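Local coordinates for acetyl xylan esterase (Paenibacillus sp. R4, PDB 6AGQ), which probably removes acetyl groups from acetylated xylan by ester hydrolysis, as a cold-active member of the alpha/beta-hydrolase clan, at residues Leu86-Lys91 with Gly112-Ala117; Gly72-Pro77 with Arg171-Ala176. One frame throughout, in Å; residues are numbered along the deposited sequence.

Contact 1. Residues Leu86-Lys91 with Gly112-Ala117; sequences LPVLVK and GMAALA
Pro87 and Met113 meet where two parallel strands begin to pair. Their side chains cross at about a right angle, with Pro87 CG 3.7 Å from Met113 CG. Met113 CG lies anti to its own carbonyl carbon (chi1 -74°). Farther out the chain bends at chi3 (47°), and this turn carries CE to the side chain of Leu89. Met113 CE sits 4.0 Å from Leu89 CB and equally near Leu89 CD1. The methionine thus spans two residues of segment 86-91, touching the proline with CG and the leucine with CE. Ala115 lies on the same face as Leu89, and its small CB comes only to 4.5 Å from Leu89 CB.

Val88, Ala114, Val90 and Leu116 point to the other face. Val88 CG2 is anti to the backbone N and rests 3.9 Å from Ala114 CB. Val90 CG2 and Leu116 CD2 are farther apart, at 4.4 Å.

Four backbone hydrogen bonds join the strands. Ala114 N and Leu116 N give to Pro87 O and Leu89 O, respectively. Leu89 N and Lys91 N give to Ala114 O and Leu116 O, respectively. The bond from Lys91 N to Leu116 O is 2.8 Å long and nearly straight.

The pair belongs to a beta-alpha-beta unit, as expected in an alpha/beta-hydrolase sheet. Trp108 of its helix 106-110 touches Leu89, Met113 and Ala115. Helix 153-170 packs on Val88, Val90 and Leu116 on the other face. Strand 179-184 flanks segment 86-91.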
# COMPACT_ATOMS: atom_id res chain seq x y z
N LEU A 86 -35.36 7.25 36.48
CA LEU A 86 -34.66 6.61 35.40
C LEU A 86 -33.18 6.87 35.50
O LEU A 86 -32.75 8.04 35.49
CB LEU A 86 -35.14 7.13 34.01
CG LEU A 86 -36.57 6.81 33.60
CD1 LEU A 86 -36.81 7.26 32.19
CD2 LEU A 86 -36.89 5.33 33.70
N PRO A 87 -32.38 5.80 35.52
CA PRO A 87 -30.94 6.03 35.29
C PRO A 87 -30.65 6.58 33.89
O PRO A 87 -31.54 6.58 33.03
CB PRO A 87 -30.29 4.65 35.55
CG PRO A 87 -31.42 3.65 35.59
CD PRO A 87 -32.72 4.38 35.70
N VAL A 88 -29.46 7.13 33.67
CA VAL A 88 -29.21 7.82 32.41
C VAL A 88 -27.78 7.60 31.92
O VAL A 88 -26.86 7.60 32.69
CB VAL A 88 -29.59 9.33 32.42
CG1 VAL A 88 -28.73 10.16 33.33
CG2 VAL A 88 -29.50 9.96 31.04
N LEU A 89 -27.64 7.44 30.61
CA LEU A 89 -26.37 7.30 29.95
C LEU A 89 -26.15 8.46 28.95
O LEU A 89 -27.02 8.79 28.10
CB LEU A 89 -26.33 5.94 29.27
CG LEU A 89 -24.95 5.52 28.79
CD1 LEU A 89 -24.79 4.04 28.99
CD2 LEU A 89 -24.72 5.93 27.33
N VAL A 90 -25.01 9.09 29.05
CA VAL A 90 -24.63 10.14 28.08
C VAL A 90 -23.51 9.61 27.23
O VAL A 90 -22.41 9.22 27.73
CB VAL A 90 -24.26 11.47 28.82
CG1 VAL A 90 -23.79 12.52 27.85
CG2 VAL A 90 -25.47 12.01 29.58
N LYS A 91 -23.79 9.58 25.94
CA LYS A 91 -22.85 9.12 24.94
C LYS A 91 -22.17 10.31 24.17
O LYS A 91 -22.84 11.20 23.66
CB LYS A 91 -23.59 8.23 23.94
CG LYS A 91 -22.77 7.77 22.78
CD LYS A 91 -23.43 6.65 21.99
CE LYS A 91 -22.51 6.21 20.85
NZ LYS A 91 -23.25 5.31 19.92
N GLY A 112 -34.25 -0.10 30.64
CA GLY A 112 -34.96 0.85 31.51
C GLY A 112 -34.22 2.17 31.76
O GLY A 112 -34.40 2.80 32.79
N MET A 113 -33.40 2.60 30.83
CA MET A 113 -32.60 3.79 31.04
C MET A 113 -32.94 4.83 30.04
O MET A 113 -33.36 4.52 28.95
CB MET A 113 -31.13 3.44 30.91
CG MET A 113 -30.63 2.67 32.11
SD MET A 113 -29.19 1.65 31.77
CE MET A 113 -28.08 2.74 30.85
N ALA A 114 -32.74 6.08 30.41
CA ALA A 114 -32.71 7.15 29.44
C ALA A 114 -31.34 7.21 28.81
O ALA A 114 -30.38 6.73 29.38
CB ALA A 114 -33.02 8.45 30.13
N ALA A 115 -31.23 7.82 27.63
CA ALA A 115 -29.93 8.03 27.05
C ALA A 115 -29.90 9.28 26.20
O ALA A 115 -30.88 9.60 25.48
CB ALA A 115 -29.49 6.79 26.23
N LEU A 116 -28.76 9.95 26.21
CA LEU A 116 -28.57 11.17 25.39
C LEU A 116 -27.29 11.00 24.58
O LEU A 116 -26.23 10.69 25.15
CB LEU A 116 -28.47 12.43 26.29
CG LEU A 116 -27.98 13.75 25.64
CD1 LEU A 116 -29.06 14.40 24.79
CD2 LEU A 116 -27.57 14.66 26.79
N ALA A 117 -27.39 11.25 23.28
CA ALA A 117 -26.23 11.43 22.45
C ALA A 117 -26.18 12.83 21.86
O ALA A 117 -27.15 13.28 21.33
CB ALA A 117 -26.28 10.42 21.32

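Contact 2. Residues Gly72-Pro77 with Arg171-Ala176; sequences GWYVTP and REEVDA
Tyr74 reaches from its strand to the turn that follows helix 153-170, and its hydroxyl meets Glu173 tip to tip. The side chain starts from CB with CG anti to the backbone N (chi1 175°). The ring begins to meet segment 171-176 at its far carbons. Tyr74 CE1 comes to 4.2 Å from Arg171 CG. Tyr74 CE2 lies 3.2 Å from Glu173 OE2. Tyr74 CZ is 3.7 Å from Arg171 CG, which approaches the ring obliquely. At the tip, Tyr74 OH donates a hydrogen bond of 2.7 Å to Glu173 OE2. That oxygen lies at the ring edge, in the ring plane. The hydroxyl meets OE2 from above the carboxylate plane; ring and carboxylate planes are 48° apart. Val174 CG2 also packs against Tyr74 OH at 3.4 Å.

Glu173 CG sits between its backbone N and carbonyl carbon (chi1 68°). The chain bends at chi2, and the carboxylate ends beside the Tyr74 hydroxyl. Thr76 CG2 approaches Glu173 OE2 at 4.1 Å. A type I beta turn from Arg171 to Val174 brings the three partners of Tyr74 together. A phenylalanine in place of Tyr74 would probably leave Glu173 OE2 without this hydrogen bond and the carboxylate freer to turn.

The tyrosine side chain also touches Tyr58 and Val60 of strand 55-63 and Ala114 of strand 114-118. Val174 packs on Val88 and Glu173 on Leu86, both of strand 86-92. The contact therefore joins strand 69-77 of the sheet to the turn leading from helix 153-170 toward strand 179-184.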
# COMPACT_ATOMS: atom_id res chain seq x y z
N GLY A 72 -28.87 16.97 19.68
CA GLY A 72 -28.80 15.62 20.17
C GLY A 72 -30.08 14.81 20.00
O GLY A 72 -31.09 15.26 19.37
N TRP A 73 -29.99 13.60 20.53
CA TRP A 73 -31.08 12.68 20.55
C TRP A 73 -31.20 12.25 22.00
O TRP A 73 -30.22 11.83 22.55
CB TRP A 73 -30.85 11.44 19.69
CG TRP A 73 -30.73 11.57 18.22
CD1 TRP A 73 -29.69 11.20 17.48
CD2 TRP A 73 -31.75 12.01 17.30
NE1 TRP A 73 -29.96 11.39 16.15
CE2 TRP A 73 -31.21 11.90 16.01
CE3 TRP A 73 -33.04 12.50 17.45
CZ2 TRP A 73 -31.93 12.29 14.83
CZ3 TRP A 73 -33.78 12.86 16.29
CH2 TRP A 73 -33.19 12.76 14.99
N TYR A 74 -32.41 12.30 22.55
CA TYR A 74 -32.71 11.88 23.91
C TYR A 74 -33.77 10.80 23.77
O TYR A 74 -34.74 10.98 23.07
CB TYR A 74 -33.27 13.05 24.72
CG TYR A 74 -33.72 12.69 26.13
CD1 TYR A 74 -32.79 12.24 27.07
CD2 TYR A 74 -35.02 12.87 26.53
CE1 TYR A 74 -33.14 11.90 28.35
CE2 TYR A 74 -35.41 12.54 27.85
CZ TYR A 74 -34.47 12.04 28.74
OH TYR A 74 -34.80 11.70 30.03
N VAL A 75 -33.53 9.66 24.37
CA VAL A 75 -34.33 8.45 24.20
C VAL A 75 -34.69 7.92 25.59
O VAL A 75 -33.80 7.85 26.51
CB VAL A 75 -33.55 7.37 23.39
CG1 VAL A 75 -34.34 6.12 23.27
CG2 VAL A 75 -33.21 7.85 21.98
N THR A 76 -35.96 7.58 25.77
CA THR A 76 -36.43 6.88 27.02
C THR A 76 -37.38 5.72 26.71
O THR A 76 -38.05 5.72 25.64
CB THR A 76 -37.16 7.82 28.01
OG1 THR A 76 -38.49 8.03 27.58
CG2 THR A 76 -36.51 9.15 28.09
N PRO A 77 -37.46 4.73 27.63
CA PRO A 77 -38.53 3.75 27.51
C PRO A 77 -39.89 4.46 27.38
O PRO A 77 -40.09 5.49 28.01
CB PRO A 77 -38.48 2.99 28.82
CG PRO A 77 -37.17 3.34 29.47
CD PRO A 77 -36.83 4.69 28.97
N ARG A 171 -34.14 16.90 33.19
CA ARG A 171 -35.31 16.03 32.88
C ARG A 171 -35.89 15.52 34.18
O ARG A 171 -35.18 15.00 35.02
CB ARG A 171 -34.95 14.85 31.95
CG ARG A 171 -34.23 15.23 30.65
CD ARG A 171 -35.07 16.13 29.74
NE ARG A 171 -34.83 17.56 29.97
CZ ARG A 171 -35.55 18.57 29.48
NH1 ARG A 171 -36.57 18.37 28.68
NH2 ARG A 171 -35.19 19.82 29.75
N GLU A 172 -37.18 15.67 34.37
CA GLU A 172 -37.78 15.32 35.66
C GLU A 172 -37.78 13.81 35.92
O GLU A 172 -37.59 13.38 37.04
CB GLU A 172 -39.17 15.93 35.80
CG GLU A 172 -39.10 17.47 35.88
CD GLU A 172 -38.51 18.05 37.19
OE1 GLU A 172 -38.42 17.34 38.25
OE2 GLU A 172 -38.12 19.25 37.14
N GLU A 173 -37.91 13.01 34.86
CA GLU A 173 -37.85 11.55 34.97
C GLU A 173 -36.46 10.99 35.33
O GLU A 173 -36.37 9.85 35.81
CB GLU A 173 -38.38 10.88 33.69
CG GLU A 173 -37.53 11.07 32.43
CD GLU A 173 -37.82 12.37 31.61
OE1 GLU A 173 -38.54 13.31 32.15
OE2 GLU A 173 -37.31 12.46 30.44
N VAL A 174 -35.39 11.78 35.11
CA VAL A 174 -34.04 11.29 35.33
C VAL A 174 -33.64 11.30 36.80
O VAL A 174 -33.95 12.24 37.54
CB VAL A 174 -33.03 12.04 34.43
CG1 VAL A 174 -31.61 11.83 34.89
CG2 VAL A 174 -33.19 11.54 32.98
N ASP A 175 -33.02 10.21 37.24
CA ASP A 175 -32.31 10.11 38.56
C ASP A 175 -30.84 10.60 38.40
O ASP A 175 -29.99 9.91 37.79
CB ASP A 175 -32.30 8.64 38.99
CG ASP A 175 -31.78 8.42 40.41
OD1 ASP A 175 -31.13 9.32 41.01
OD2 ASP A 175 -32.06 7.30 40.92
N ALA A 176 -30.57 11.78 38.96
CA ALA A 176 -29.29 12.46 38.83
C ALA A 176 -28.16 11.76 39.63
O ALA A 176 -26.97 11.93 39.32
CB ALA A 176 -29.46 13.93 39.28

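Overall arrangement
After strands 43-46 and 55-63, the chain forms segment 72-77 and then passes into segment 86-91. A helical excursion through 106-110 returns it to segment 112-117, where contact 1 closes the short loop. The chain then runs on through helix 153-170 to segment 171-176, where contact 2 closes the longer loop. Contact 1 is nested inside it. The two contacts touch. Strand 114-118 lies between strands 69-77 and 86-92 in the sheet, and Ala115 N probably bonds to Val75 O. Contact 1 joins neighbouring strands, whereas contact 2 ties the sheet to the turn after helix 153-170, where Asp175 N probably bonds to Leu86 O.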